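Local coordinates for beta-galactosidase (Trichoderma reesei, PDB 3OGR), which probably hydrolyses terminal non-reducing beta-D-galactose residues in beta-D-galactosides, as a family 35 glycoside hydrolase, at residues S74-W79 with P117-E122; V277-G282 with T317-Y322; A217-T222 with Y235-Y240. All coordinates share one frame; numbering follows the deposited sequence.

Interaction 1: residues S74-W79 with P117-E122. With GAL (beta-D-galactopyranose), chain E.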
loop_
_atom_site.group_PDB
_atom_site.type_symbol
_atom_site.label_atom_id
_atom_site.label_comp_id
_atom_site.label_asym_id
_atom_site.label_seq_id
_atom_site.Cartn_x
_atom_site.Cartn_y
_atom_site.Cartn_z
ATOM N N SER A 74 7.512 -2.471 5.961
ATOM C CA SER A 74 8.135 -3.307 4.908
ATOM C C SER A 74 7.983 -2.585 3.618
ATOM O O SER A 74 6.905 -2.049 3.353
ATOM C CB SER A 74 7.459 -4.673 4.922
ATOM O OG SER A 74 7.819 -5.425 3.794
ATOM N N PHE A 75 9.027 -2.539 2.784
ATOM C CA PHE A 75 8.920 -1.793 1.538
ATOM C C PHE A 75 9.594 -2.533 0.394
ATOM O O PHE A 75 10.655 -3.159 0.568
ATOM C CB PHE A 75 9.548 -0.372 1.685
ATOM C CG PHE A 75 11.061 -0.340 1.840
ATOM C CD1 PHE A 75 11.669 -0.603 3.051
ATOM C CD2 PHE A 75 11.865 -0.034 0.732
ATOM C CE1 PHE A 75 13.089 -0.520 3.166
ATOM C CE2 PHE A 75 13.285 -0.014 0.830
ATOM C CZ PHE A 75 13.874 -0.243 2.072
ATOM N N TYR A 76 8.989 -2.410 -0.780
ATOM C CA TYR A 76 9.643 -2.756 -2.041
ATOM C C TYR A 76 10.437 -1.613 -2.608
ATOM O O TYR A 76 10.162 -0.394 -2.339
ATOM C CB TYR A 76 8.572 -3.164 -3.126
ATOM C CG TYR A 76 7.958 -4.531 -2.936
ATOM C CD1 TYR A 76 8.749 -5.700 -2.684
ATOM C CD2 TYR A 76 6.577 -4.690 -3.185
ATOM C CE1 TYR A 76 8.099 -7.003 -2.607
ATOM C CE2 TYR A 76 5.968 -5.949 -3.141
ATOM C CZ TYR A 76 6.727 -7.083 -2.832
ATOM O OH TYR A 76 6.112 -8.301 -2.754
ATOM N N VAL A 77 11.403 -1.986 -3.464
ATOM C CA VAL A 77 12.030 -1.017 -4.379
ATOM C C VAL A 77 11.705 -1.468 -5.793
ATOM O O VAL A 77 11.754 -2.671 -6.068
ATOM C CB VAL A 77 13.539 -0.951 -4.145
ATOM C CG1 VAL A 77 14.199 0.155 -5.071
ATOM C CG2 VAL A 77 13.763 -0.584 -2.694
ATOM N N ASP A 78 11.318 -0.499 -6.643
ATOM C CA ASP A 78 10.939 -0.820 -8.033
ATOM C C ASP A 78 12.120 -0.531 -8.985
ATOM O O ASP A 78 12.431 0.625 -9.297
ATOM C CB ASP A 78 9.722 -0.001 -8.383
ATOM C CG ASP A 78 9.159 -0.318 -9.777
ATOM O OD1 ASP A 78 9.710 -1.102 -10.574
ATOM O OD2 ASP A 78 8.048 0.267 -10.073
ATOM N N TRP A 79 12.819 -1.616 -9.371
ATOM C CA TRP A 79 13.985 -1.511 -10.262
ATOM C C TRP A 79 13.670 -0.724 -11.541
ATOM O O TRP A 79 14.475 0.107 -11.967
ATOM C CB TRP A 79 14.386 -2.980 -10.558
ATOM C CG TRP A 79 15.514 -3.163 -11.554
ATOM C CD1 TRP A 79 16.433 -2.215 -12.014
ATOM C CD2 TRP A 79 15.861 -4.422 -12.159
ATOM N NE1 TRP A 79 17.326 -2.830 -12.898
ATOM C CE2 TRP A 79 16.997 -4.176 -13.020
ATOM C CE3 TRP A 79 15.340 -5.695 -12.061
ATOM C CZ2 TRP A 79 17.588 -5.208 -13.767
ATOM C CZ3 TRP A 79 15.921 -6.747 -12.822
ATOM C CH2 TRP A 79 17.041 -6.474 -13.644
ATOM N N PRO A 117 15.434 -8.479 -7.038
ATOM C CA PRO A 117 15.045 -7.598 -8.157
ATOM C C PRO A 117 13.590 -7.736 -8.598
ATOM O O PRO A 117 13.023 -6.745 -9.053
ATOM C CB PRO A 117 15.970 -8.113 -9.300
ATOM C CG PRO A 117 17.144 -8.701 -8.670
ATOM C CD PRO A 117 16.724 -9.164 -7.273
ATOM N N TYR A 118 13.028 -8.946 -8.525
ATOM C CA TYR A 118 11.637 -9.101 -8.898
ATOM C C TYR A 118 10.773 -8.844 -7.647
ATOM O O TYR A 118 11.017 -9.410 -6.578
ATOM C CB TYR A 118 11.357 -10.553 -9.383
ATOM C CG TYR A 118 9.936 -10.656 -9.887
ATOM C CD1 TYR A 118 9.604 -9.996 -11.102
ATOM C CD2 TYR A 118 8.966 -11.289 -9.157
ATOM C CE1 TYR A 118 8.316 -10.018 -11.566
ATOM C CE2 TYR A 118 7.629 -11.299 -9.606
ATOM C CZ TYR A 118 7.345 -10.657 -10.823
ATOM O OH TYR A 118 6.040 -10.546 -11.257
ATOM N N ILE A 119 9.742 -7.984 -7.810
ATOM C CA ILE A 119 8.862 -7.644 -6.643
ATOM C C ILE A 119 7.373 -7.955 -6.838
ATOM O O ILE A 119 6.648 -8.050 -5.872
ATOM C CB ILE A 119 9.034 -6.110 -6.195
ATOM C CG1 ILE A 119 8.659 -5.169 -7.344
ATOM C CG2 ILE A 119 10.427 -5.894 -5.670
ATOM C CD1 ILE A 119 8.390 -3.748 -6.837
ATOM N N ASN A 120 6.966 -8.144 -8.085
ATOM C CA ASN A 120 5.534 -8.395 -8.449
ATOM C C ASN A 120 4.778 -7.090 -8.143
ATOM O O ASN A 120 4.911 -6.147 -8.936
ATOM C CB ASN A 120 4.960 -9.671 -7.746
ATOM C CG ASN A 120 3.833 -10.286 -8.514
ATOM O OD1 ASN A 120 4.026 -10.700 -9.686
ATOM N ND2 ASN A 120 2.601 -10.307 -7.884
ATOM N N ALA A 121 4.005 -7.011 -7.028
ATOM C CA ALA A 121 3.589 -5.700 -6.469
ATOM C C ALA A 121 2.571 -4.939 -7.264
ATOM O O ALA A 121 2.247 -3.775 -6.972
ATOM C CB ALA A 121 4.799 -4.763 -6.163
ATOM N N GLU A 122 1.993 -5.600 -8.255
ATOM C CA GLU A 122 1.070 -4.915 -9.218
ATOM C C GLU A 122 1.730 -3.684 -9.865
ATOM O O GLU A 122 1.065 -2.728 -10.230
ATOM C CB GLU A 122 -0.273 -4.528 -8.557
ATOM C CG GLU A 122 -1.090 -5.839 -8.246
ATOM C CD GLU A 122 -0.581 -6.641 -7.067
ATOM O OE1 GLU A 122 -0.468 -6.062 -5.937
ATOM O OE2 GLU A 122 -0.339 -7.895 -7.233
HETATM C C1 GAL E . 1.727 -11.227 -3.157
HETATM C C2 GAL E . 2.962 -10.575 -3.861
HETATM C C3 GAL E . 2.875 -9.063 -3.786
HETATM C C4 GAL E . 1.533 -8.584 -4.354
HETATM C C5 GAL E . 0.416 -9.310 -3.610
HETATM C C6 GAL E . -0.996 -9.037 -4.170
HETATM O O1 GAL E . 1.571 -12.603 -3.501
HETATM O O2 GAL E . 4.135 -10.994 -3.167
HETATM O O3 GAL E . 3.925 -8.485 -4.547
HETATM O O4 GAL E . 1.510 -8.949 -5.731
HETATM O O5 GAL E . 0.573 -10.735 -3.769
HETATM O O6 GAL E . -1.299 -7.656 -3.984
HETATM O O HOH W 1 11.971 -4.168 -8.465
#

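Interaction 2: residues V277-G282 with T317-Y322. With GAL (beta-D-galactopyranose), chain E.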
loop_
_atom_site.group_PDB
_atom_site.type_symbol
_atom_site.label_atom_id
_atom_site.label_comp_id
_atom_site.label_asym_id
_atom_site.label_seq_id
_atom_site.Cartn_x
_atom_site.Cartn_y
_atom_site.Cartn_z
ATOM N N VAL A 277 5.242 -12.725 6.150
ATOM C CA VAL A 277 5.945 -11.574 5.558
ATOM C C VAL A 277 5.000 -10.701 4.765
ATOM O O VAL A 277 5.174 -9.508 4.616
ATOM C CB VAL A 277 7.187 -12.086 4.752
ATOM C CG1 VAL A 277 7.855 -10.907 3.997
ATOM C CG2 VAL A 277 8.207 -12.664 5.724
ATOM N N GLU A 278 3.922 -11.331 4.247
ATOM C CA GLU A 278 2.774 -10.554 3.688
ATOM C C GLU A 278 1.505 -11.234 4.137
ATOM O O GLU A 278 1.297 -12.426 3.814
ATOM C CB GLU A 278 2.765 -10.572 2.159
ATOM C CG GLU A 278 4.022 -9.910 1.504
ATOM C CD GLU A 278 3.972 -10.057 0.017
ATOM O OE1 GLU A 278 2.838 -10.158 -0.533
ATOM O OE2 GLU A 278 5.032 -10.070 -0.605
ATOM N N PHE A 279 0.666 -10.533 4.879
ATOM C CA PHE A 279 -0.676 -11.063 5.124
ATOM C C PHE A 279 -1.682 -9.995 4.712
ATOM O O PHE A 279 -1.461 -8.769 4.925
ATOM C CB PHE A 279 -0.865 -11.378 6.607
ATOM C CG PHE A 279 -2.116 -12.137 6.855
ATOM C CD1 PHE A 279 -2.218 -13.505 6.519
ATOM C CD2 PHE A 279 -3.259 -11.460 7.301
ATOM C CE1 PHE A 279 -3.403 -14.197 6.721
ATOM C CE2 PHE A 279 -4.499 -12.134 7.443
ATOM C CZ PHE A 279 -4.535 -13.517 7.173
ATOM N N GLN A 280 -2.775 -10.470 4.123
ATOM C CA GLN A 280 -3.806 -9.604 3.514
ATOM C C GLN A 280 -4.223 -8.411 4.401
ATOM O O GLN A 280 -4.735 -8.597 5.501
ATOM C CB GLN A 280 -4.992 -10.528 3.232
ATOM C CG GLN A 280 -6.112 -9.814 2.467
ATOM C CD GLN A 280 -6.911 -10.794 1.634
ATOM O OE1 GLN A 280 -7.066 -11.979 1.986
ATOM N NE2 GLN A 280 -7.489 -10.277 0.563
ATOM N N GLY A 281 -4.081 -7.252 3.816
ATOM C CA GLY A 281 -4.535 -5.975 4.365
ATOM C C GLY A 281 -5.519 -5.274 3.418
ATOM O O GLY A 281 -5.902 -4.139 3.692
ATOM N N GLY A 282 -5.843 -5.923 2.301
ATOM C CA GLY A 282 -6.803 -5.307 1.367
ATOM C C GLY A 282 -6.821 -6.234 0.157
ATOM O O GLY A 282 -6.603 -7.427 0.251
ATOM N N THR A 317 5.105 -14.092 15.148
ATOM C CA THR A 317 5.901 -13.050 15.822
ATOM C C THR A 317 6.619 -12.146 14.868
ATOM O O THR A 317 7.242 -11.171 15.324
ATOM C CB THR A 317 6.882 -13.642 16.846
ATOM O OG1 THR A 317 7.757 -14.583 16.174
ATOM C CG2 THR A 317 6.155 -14.294 18.016
ATOM N N ILE A 318 6.530 -12.411 13.548
ATOM C CA ILE A 318 6.926 -11.386 12.543
ATOM C C ILE A 318 5.737 -11.335 11.596
ATOM O O ILE A 318 5.377 -12.328 10.961
ATOM C CB ILE A 318 8.231 -11.738 11.809
ATOM C CG1 ILE A 318 9.420 -11.833 12.794
ATOM C CG2 ILE A 318 8.496 -10.662 10.707
ATOM C CD1 ILE A 318 10.760 -12.266 12.139
ATOM N N PHE A 319 5.061 -10.190 11.563
ATOM C CA PHE A 319 3.702 -10.141 10.960
ATOM C C PHE A 319 3.608 -8.807 10.227
ATOM O O PHE A 319 3.572 -7.756 10.863
ATOM C CB PHE A 319 2.709 -10.206 12.142
ATOM C CG PHE A 319 1.224 -10.278 11.768
ATOM C CD1 PHE A 319 0.801 -10.744 10.530
ATOM C CD2 PHE A 319 0.273 -9.932 12.706
ATOM C CE1 PHE A 319 -0.574 -10.847 10.211
ATOM C CE2 PHE A 319 -1.106 -10.057 12.405
ATOM C CZ PHE A 319 -1.506 -10.517 11.170
ATOM N N ASN A 320 3.483 -8.884 8.883
ATOM C CA ASN A 320 3.436 -7.673 8.057
ATOM C C ASN A 320 2.172 -7.609 7.253
ATOM O O ASN A 320 1.804 -8.620 6.645
ATOM C CB ASN A 320 4.645 -7.668 7.090
ATOM C CG ASN A 320 4.624 -6.445 6.164
ATOM O OD1 ASN A 320 4.571 -5.285 6.606
ATOM N ND2 ASN A 320 4.613 -6.715 4.840
ATOM N N ILE A 321 1.488 -6.460 7.289
ATOM C CA ILE A 321 0.179 -6.284 6.641
ATOM C C ILE A 321 0.371 -5.609 5.303
ATOM O O ILE A 321 0.838 -4.449 5.224
ATOM C CB ILE A 321 -0.703 -5.368 7.576
ATOM C CG1 ILE A 321 -0.915 -6.010 8.975
ATOM C CG2 ILE A 321 -2.033 -5.143 6.885
ATOM C CD1 ILE A 321 -1.334 -7.530 8.927
ATOM N N TYR A 322 0.028 -6.342 4.204
ATOM C CA TYR A 322 0.204 -5.843 2.858
ATOM C C TYR A 322 -1.186 -5.547 2.260
ATOM O O TYR A 322 -1.954 -6.495 2.161
ATOM C CB TYR A 322 0.915 -6.944 2.013
ATOM C CG TYR A 322 1.234 -6.504 0.594
ATOM C CD1 TYR A 322 0.244 -6.302 -0.361
ATOM C CD2 TYR A 322 2.586 -6.282 0.190
ATOM C CE1 TYR A 322 0.530 -5.855 -1.641
ATOM C CE2 TYR A 322 2.894 -5.836 -1.101
ATOM C CZ TYR A 322 1.874 -5.601 -1.999
ATOM O OH TYR A 322 2.206 -5.113 -3.253
HETATM C C1 GAL E . 1.727 -11.227 -3.157
HETATM C C2 GAL E . 2.962 -10.575 -3.861
HETATM C C3 GAL E . 2.875 -9.063 -3.786
HETATM C C4 GAL E . 1.533 -8.584 -4.354
HETATM C C5 GAL E . 0.416 -9.310 -3.610
HETATM C C6 GAL E . -0.996 -9.037 -4.170
HETATM O O1 GAL E . 1.571 -12.603 -3.501
HETATM O O2 GAL E . 4.135 -10.994 -3.167
HETATM O O3 GAL E . 3.925 -8.485 -4.547
HETATM O O4 GAL E . 1.510 -8.949 -5.731
HETATM O O5 GAL E . 0.573 -10.735 -3.769
HETATM O O6 GAL E . -1.299 -7.656 -3.984
#

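Interaction 3: residues A217-T222 with Y235-Y240. With GAL (beta-D-galactopyranose), chain E.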
loop_
_atom_site.group_PDB
_atom_site.type_symbol
_atom_site.label_atom_id
_atom_site.label_comp_id
_atom_site.label_asym_id
_atom_site.label_seq_id
_atom_site.Cartn_x
_atom_site.Cartn_y
_atom_site.Cartn_z
ATOM N N ALA A 217 5.144 -18.094 -1.213
ATOM C CA ALA A 217 3.706 -17.777 -1.474
ATOM C C ALA A 217 2.743 -18.572 -0.642
ATOM O O ALA A 217 1.603 -18.112 -0.369
ATOM C CB ALA A 217 3.400 -18.033 -2.951
ATOM N N PHE A 218 3.192 -19.754 -0.213
ATOM C CA PHE A 218 2.439 -20.633 0.684
ATOM C C PHE A 218 3.498 -21.395 1.469
ATOM O O PHE A 218 4.684 -21.285 1.163
ATOM C CB PHE A 218 1.570 -21.594 -0.160
ATOM C CG PHE A 218 2.354 -22.538 -1.040
ATOM C CD1 PHE A 218 2.870 -22.115 -2.267
ATOM C CD2 PHE A 218 2.547 -23.876 -0.632
ATOM C CE1 PHE A 218 3.647 -23.014 -3.099
ATOM C CE2 PHE A 218 3.333 -24.749 -1.441
ATOM C CZ PHE A 218 3.868 -24.299 -2.653
ATOM N N PRO A 219 3.113 -22.199 2.443
ATOM C CA PRO A 219 4.104 -22.954 3.243
ATOM C C PRO A 219 4.659 -24.166 2.433
ATOM O O PRO A 219 4.312 -25.328 2.674
ATOM C CB PRO A 219 3.274 -23.426 4.482
ATOM C CG PRO A 219 2.073 -22.616 4.459
ATOM C CD PRO A 219 1.756 -22.342 3.000
ATOM N N GLY A 220 5.505 -23.874 1.469
ATOM C CA GLY A 220 6.068 -24.873 0.554
ATOM C C GLY A 220 7.469 -25.279 0.997
ATOM O O GLY A 220 8.083 -26.205 0.387
ATOM N N GLY A 221 8.040 -24.602 2.000
ATOM C CA GLY A 221 9.398 -24.929 2.468
ATOM C C GLY A 221 10.582 -24.400 1.608
ATOM O O GLY A 221 11.775 -24.701 1.923
ATOM N N THR A 222 10.335 -23.617 0.567
ATOM C CA THR A 222 11.424 -23.246 -0.371
ATOM C C THR A 222 12.321 -22.243 0.327
ATOM O O THR A 222 11.806 -21.209 0.822
ATOM C CB THR A 222 10.858 -22.693 -1.668
ATOM O OG1 THR A 222 10.099 -23.752 -2.299
ATOM C CG2 THR A 222 11.972 -22.230 -2.625
ATOM N N TYR A 235 12.692 -18.437 7.649
ATOM C CA TYR A 235 11.679 -18.794 6.663
ATOM C C TYR A 235 10.384 -18.004 6.864
ATOM O O TYR A 235 9.806 -18.036 7.958
ATOM C CB TYR A 235 11.399 -20.344 6.789
ATOM C CG TYR A 235 10.316 -20.754 5.810
ATOM C CD1 TYR A 235 10.577 -20.900 4.427
ATOM C CD2 TYR A 235 9.020 -21.016 6.267
ATOM C CE1 TYR A 235 9.593 -21.254 3.530
ATOM C CE2 TYR A 235 8.003 -21.373 5.369
ATOM C CZ TYR A 235 8.321 -21.531 4.005
ATOM O OH TYR A 235 7.325 -21.915 3.122
ATOM N N GLY A 236 9.947 -17.301 5.824
ATOM C CA GLY A 236 8.699 -16.563 5.910
ATOM C C GLY A 236 7.774 -17.043 4.812
ATOM O O GLY A 236 8.215 -17.597 3.791
ATOM N N HIS A 237 6.467 -16.861 5.036
ATOM C CA HIS A 237 5.527 -17.127 3.954
ATOM C C HIS A 237 4.361 -16.113 4.013
ATOM O O HIS A 237 4.270 -15.307 4.955
ATOM C CB HIS A 237 4.999 -18.577 3.894
ATOM C CG HIS A 237 4.037 -18.917 4.996
ATOM N ND1 HIS A 237 2.680 -18.628 4.937
ATOM C CD2 HIS A 237 4.228 -19.640 6.143
ATOM C CE1 HIS A 237 2.082 -19.124 6.031
ATOM N NE2 HIS A 237 3.009 -19.724 6.779
ATOM N N ASP A 238 3.517 -16.137 2.988
ATOM C CA ASP A 238 2.485 -15.128 2.834
ATOM C C ASP A 238 1.104 -15.749 2.952
ATOM O O ASP A 238 0.969 -17.008 3.028
ATOM C CB ASP A 238 2.654 -14.486 1.450
ATOM C CG ASP A 238 3.965 -13.700 1.330
ATOM O OD1 ASP A 238 4.638 -13.452 2.340
ATOM O OD2 ASP A 238 4.343 -13.317 0.155
ATOM N N GLY A 239 0.074 -14.902 2.956
ATOM C CA GLY A 239 -1.272 -15.426 2.914
ATOM C C GLY A 239 -2.286 -14.350 2.617
ATOM O O GLY A 239 -2.268 -13.263 3.227
ATOM N N TYR A 240 -3.148 -14.648 1.626
ATOM C CA TYR A 240 -4.272 -13.814 1.235
ATOM C C TYR A 240 -5.510 -14.644 1.213
ATOM O O TYR A 240 -6.092 -14.933 0.130
ATOM C CB TYR A 240 -4.019 -13.144 -0.128
ATOM C CG TYR A 240 -2.841 -12.173 -0.058
ATOM C CD1 TYR A 240 -1.525 -12.628 -0.187
ATOM C CD2 TYR A 240 -3.061 -10.784 0.142
ATOM C CE1 TYR A 240 -0.388 -11.707 -0.168
ATOM C CE2 TYR A 240 -1.992 -9.884 0.151
ATOM C CZ TYR A 240 -0.693 -10.364 0.035
ATOM O OH TYR A 240 0.349 -9.466 0.031
HETATM C C1 GAL E . 1.727 -11.227 -3.157
HETATM C C2 GAL E . 2.962 -10.575 -3.861
HETATM C C3 GAL E . 2.875 -9.063 -3.786
HETATM C C4 GAL E . 1.533 -8.584 -4.354
HETATM C C5 GAL E . 0.416 -9.310 -3.610
HETATM C C6 GAL E . -0.996 -9.037 -4.170
HETATM O O1 GAL E . 1.571 -12.603 -3.501
HETATM O O2 GAL E . 4.135 -10.994 -3.167
HETATM O O3 GAL E . 3.925 -8.485 -4.547
HETATM O O4 GAL E . 1.510 -8.949 -5.731
HETATM O O5 GAL E . 0.573 -10.735 -3.769
HETATM O O6 GAL E . -1.299 -7.656 -3.984
#

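Interaction 1: residues S74-W79 with P117-E122
Ile119 lays its CB over one face of the Tyr76 ring, where strand 72-76 of the TIM barrel ends and the loop after its parallel neighbour, strand 110-116, folds against it. CB of Ile119 stands 3.7 Å from the centroid of the Tyr76 ring and 17° off its normal, shifted toward the rim, a CH-pi contact. The branches of the isoleucine fill the hollow between the Tyr76 ring and the Val77 carbonyl. Its CG2 presses on Tyr76 CD1 at 3.4 Å and also leans on the Val77 carbonyl; with CG1 set between the backbone N and the carbonyl carbon (chi1 60°), CD1 reaches past Val77 O to Tyr76 CB. Further along, the methyl of Ala121 approaches the ring obliquely, CB 3.5 Å from Tyr76 CE2. A smaller patch joins Pro117, which follows a cis peptide bond, to the indole of Trp79: Pro117 CB touches Trp79 CE3 at 3.7 Å. A water ties the backbones together near this patch, donating to Val77 O and Pro117 O and accepting from Trp79 N.

This fit builds one wall of the galactose site. Tyr76 OH, also hydrogen-bonded to Asn179, accepts from galactose O3 at 2.8 Å, and Ala121 N donates to that same oxygen. Tyr118 OH donates to a lone pair of Asn120 OD1 in the carbonyl plane, at 2.6 Å, which helps fix the amide flip and so leaves ND2 to donate to galactose O4 at 2.8 Å. That axial hydroxyl, which distinguishes galactose from glucose, gives its own proton to Glu122 OE2 at 2.6 Å.

Interaction 2: residues V277-G282 with T317-Y322
Asn320 ND2 is shared by two acceptors: it donates to Val277 O across the contact at 2.9 Å, with an N-H...O angle of 155°, and to Glu46 OE1 on strand 38-47. Since Val277 O lies near the plane of the amide, and Ser44 OG is bonded to Asn320 OD1, the group is held against rotation. With CG anti to the backbone N (chi1 178°), the amide leaves the strand beside the corner at Val277 and Glu278.

Beyond that corner the chains run as parallel strands. Phe279 N donates to Asn320 O at 2.8 Å, Tyr322 N to Phe279 O at 2.9 Å, and Gly281 N to Tyr322 O. Here strand 275-280 meets strand 318-321 in the TIM barrel, and the latter pairs on its other side with strand 38-47, closing the cylinder. The side chains of Phe279 and Ile321 share a sheet face and pack on helix 301-313. Phe319 brings its ring edge to Phe279, CE1 being 3.7 Å from Phe279 CB. A CB on Gly281 would probably clash with Ile321 CG2.

Turned to the galactose instead, Glu278 and Tyr322 lie side by side and point the same way, with carboxylate and ring planes 24° apart and OE1 over a face of the ring. Glu278 OE2 accepts from galactose O2 at 2.9 Å and forms a salt bridge with Arg114, while OE1 is bonded to Tyr240 OH and lies 3.0 Å from the anomeric carbon C1.

Interaction 3: residues A217-T222 with Y235-Y240
Pro219 is the centre of an inverse gamma turn, and it sets its CG squarely over the middle of the His237 imidazole. CG of Pro219 lies 3.8 Å from the centroid of the His237 ring and only 11° off the normal, a CH-pi contact. The turn is closed by Gly220 N donating to Phe218 O at 2.7 Å, which puts the proline at the apex of the bend. The imidazole is held from its own side as well: ND1 of His237 donates to Asp238 O at 3.0 Å, nearly straight at 167° and with the acceptor in the ring plane, so the rotation of the ring is fixed beneath the proline. A first torsion of 72°, placing CG between the backbone N and the carbonyl carbon, brings the ring to this position, and Trp261 meets it edge-to-face.

The histidine belongs to strand 236-239 of the TIM barrel, which is followed by helix 261-268 and the parallel neighbour, strand 275-280, as a beta-alpha-beta unit. Pro219 also rests on that helix, through Trp261, Asp264 and Ile268, so the loop 217-222 packs on both strand and helix.

Just before strand 236-239, Tyr235 reaches into the loop, and its hydroxyl is hydrogen-bonded to Asp216. Tyr235 OH comes to 3.1 Å from Gly220 N and 3.0 Å from Gly221 N, while the ring edge points at Thr222 O, 3.5 Å from CE1 of Tyr235. A phenylalanine at this position would probably leave Asp216 without its hydroxyl partner and freer to turn, with bare carbon facing the two glycine nitrogens. At the other end of the strand, Tyr240 turns toward the galactose, its OH 3.6 Å from sugar C5.

All three contacts lie within the family 35 TIM-barrel region and reach the same curled sheet around one bound galactose. Along the chain interaction 1 comes first, then interaction 3, then interaction 2, each closing before the next opens. Interactions 2 and 3 have centres about 12 Å apart and sit on neighbouring strands, 275-280 and 236-239; they join where Glu278 O meets Gly239 N. Interaction 1, on strand 72-76, has its centre about 15 Å from that of interaction 2, and Tyr76 OH probably hydrogen-bonds Glu278 OE2. Interactions 1 and 3 do not touch, their centres being about 17 Å apart. Interaction 2 thus links the two other parts of the sugar pocket.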